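Local coordinates for protein 2,3-dihydroxybenzoate-AMP ligase (Mycobacterium smegmatis, PDB 5KEI) that belongs to the ANL superfamily of AMP-binding enzymes, with a large N-terminal domain and a smaller C-terminal domain, at residues E182-W186 and A187-R191. Sequence-based numbering, arbitrary orientation.
Sequences EFLSW and AEVTR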
loop_
_atom_site.group_PDB
_atom_site.type_symbol
_atom_site.label_atom_id
_atom_site.label_comp_id
_atom_site.label_asym_id
_atom_site.label_seq_id
_atom_site.Cartn_x
_atom_site.Cartn_y
_atom_site.Cartn_z
ATOM N N GLU A 182 -14.946 25.822 -10.241
ATOM C CA GLU A 182 -14.052 26.929 -9.837
ATOM C C GLU A 182 -12.572 26.559 -9.934
ATOM O O GLU A 182 -11.703 27.419 -9.827
ATOM C CB GLU A 182 -14.358 27.335 -8.404
ATOM C CG GLU A 182 -14.300 26.102 -7.531
ATOM C CD GLU A 182 -15.456 25.971 -6.594
ATOM O OE1 GLU A 182 -15.320 26.357 -5.418
ATOM O OE2 GLU A 182 -16.515 25.484 -7.046
ATOM N N PHE A 183 -12.297 25.269 -10.116
ATOM C CA PHE A 183 -10.935 24.767 -10.085
ATOM C C PHE A 183 -10.334 24.673 -11.469
ATOM O O PHE A 183 -10.941 25.113 -12.443
ATOM C CB PHE A 183 -10.888 23.400 -9.415
ATOM C CG PHE A 183 -11.513 23.375 -8.064
ATOM C CD1 PHE A 183 -10.886 23.974 -6.988
ATOM C CD2 PHE A 183 -12.727 22.738 -7.859
ATOM C CE1 PHE A 183 -11.454 23.940 -5.730
ATOM C CE2 PHE A 183 -13.303 22.698 -6.598
ATOM C CZ PHE A 183 -12.668 23.300 -5.532
ATOM N N LEU A 184 -9.134 24.098 -11.533
ATOM C CA LEU A 184 -8.394 23.900 -12.779
ATOM C C LEU A 184 -8.883 22.673 -13.544
ATOM O O LEU A 184 -9.309 21.692 -12.938
ATOM C CB LEU A 184 -6.903 23.751 -12.484
ATOM C CG LEU A 184 -6.120 24.983 -12.042
ATOM C CD1 LEU A 184 -4.982 24.585 -11.101
ATOM C CD2 LEU A 184 -5.583 25.706 -13.257
ATOM N N SER A 185 -8.819 22.730 -14.873
ATOM C CA SER A 185 -9.172 21.585 -15.713
ATOM C C SER A 185 -7.932 20.758 -15.989
ATOM O O SER A 185 -6.937 21.295 -16.478
ATOM C CB SER A 185 -9.792 22.029 -17.036
ATOM O OG SER A 185 -10.191 20.914 -17.822
ATOM N N TRP A 186 -7.989 19.461 -15.679
ATOM C CA TRP A 186 -6.847 18.581 -15.900
ATOM C C TRP A 186 -6.488 18.550 -17.383
ATOM O O TRP A 186 -5.314 18.577 -17.745
ATOM C CB TRP A 186 -7.134 17.169 -15.386
ATOM C CG TRP A 186 -6.102 16.158 -15.815
ATOM C CD1 TRP A 186 -6.192 15.284 -16.864
ATOM C CD2 TRP A 186 -4.820 15.924 -15.209
ATOM N NE1 TRP A 186 -5.050 14.519 -16.940
ATOM C CE2 TRP A 186 -4.196 14.892 -15.936
ATOM C CE3 TRP A 186 -4.143 16.490 -14.127
ATOM C CZ2 TRP A 186 -2.935 14.418 -15.613
ATOM C CZ3 TRP A 186 -2.899 16.020 -13.809
ATOM C CH2 TRP A 186 -2.302 14.992 -14.546
ATOM N N ALA A 187 -7.513 18.520 -18.230
ATOM C CA ALA A 187 -7.332 18.528 -19.675
ATOM C C ALA A 187 -6.615 19.791 -20.121
ATOM O O ALA A 187 -5.648 19.723 -20.877
ATOM C CB ALA A 187 -8.680 18.405 -20.387
ATOM N N GLU A 188 -7.089 20.940 -19.645
ATOM C CA GLU A 188 -6.483 22.220 -19.996
ATOM C C GLU A 188 -5.018 22.239 -19.602
ATOM O O GLU A 188 -4.157 22.544 -20.420
ATOM C CB GLU A 188 -7.213 23.387 -19.322
ATOM C CG GLU A 188 -8.462 23.876 -20.040
ATOM C CD GLU A 188 -9.118 25.061 -19.327
ATOM O OE1 GLU A 188 -8.431 25.730 -18.515
ATOM O OE2 GLU A 188 -10.320 25.316 -19.575
ATOM N N VAL A 189 -4.742 21.896 -18.348
ATOM C CA VAL A 189 -3.399 22.054 -17.810
ATOM C C VAL A 189 -2.390 21.095 -18.460
ATOM O O VAL A 189 -1.256 21.481 -18.734
ATOM C CB VAL A 189 -3.383 21.856 -16.278
ATOM C CG1 VAL A 189 -1.979 22.068 -15.726
ATOM C CG2 VAL A 189 -4.362 22.809 -15.612
ATOM N N THR A 190 -2.798 19.859 -18.727
ATOM C CA THR A 190 -1.851 18.857 -19.214
ATOM C C THR A 190 -1.767 18.791 -20.743
ATOM O O THR A 190 -0.698 18.546 -21.312
ATOM C CB THR A 190 -2.203 17.470 -18.664
ATOM O OG1 THR A 190 -3.525 17.114 -19.076
ATOM C CG2 THR A 190 -2.156 17.492 -17.157
ATOM N N ARG A 191 -2.889 19.013 -21.413
ATOM C CA ARG A 191 -2.883 19.034 -22.873
ATOM C C ARG A 191 -2.739 20.465 -23.346
ATOM O O ARG A 191 -3.179 21.391 -22.660
ATOM C CB ARG A 191 -4.164 18.424 -23.448
ATOM C CG ARG A 191 -4.557 17.068 -22.866
ATOM C CD ARG A 191 -3.523 15.986 -23.147
ATOM N NE ARG A 191 -4.177 14.688 -23.287
ATOM C CZ ARG A 191 -4.420 13.850 -22.282
ATOM N NH1 ARG A 191 -4.048 14.173 -21.047
ATOM N NH2 ARG A 191 -5.033 12.685 -22.513
#
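The indole of Trp186 carries the methyl of Thr190 on one face: Thr190 CG2 sits 3.4 Å from the centroid of the six-membered ring of Trp186 and only 6° off the ring normal, a CH-pi contact. The two side chains, one helical turn apart, cross at about a right angle. Arg191 comes at the indole obliquely, its NH1 4.2 Å from Trp186 NE1, and both nitrogens bind Glu107 OE2, NE1 by a hydrogen bond and NH1 by a salt bridge. With chi1 at 59°, Thr190 OG1 lies between the backbone N and the carbonyl carbon and donates to Trp186 O over 2.7 Å, while CG2 is left to meet the ring. Trp186 O also accepts from Thr190 N (3.0 Å), and the two donors reach it from opposite faces of the carbonyl plane. Ser185, at the N-cap position, takes Val189 N on its carbonyl O at 2.9 Å, with a nearly straight N-H...O angle of 165°. Ser185 CB packs 3.7 Å from Glu188 CB. Further back, Leu184 CD2 touches Val189 CG2 at 3.9 Å, bringing the strand end against the first turn of helix 186-190. Strand 184-185, an outermost strand of the seven-stranded mixed sheet, runs parallel to strand 173-177 and passes directly into this helix. Chemically, Thr190 grips Trp186 twice: its hydroxyl adds a second bond to Trp186 O and its methyl lies on one face of the indole, while the Glu107 carboxylate probably offsets the arginine's charge beside the indole N-H.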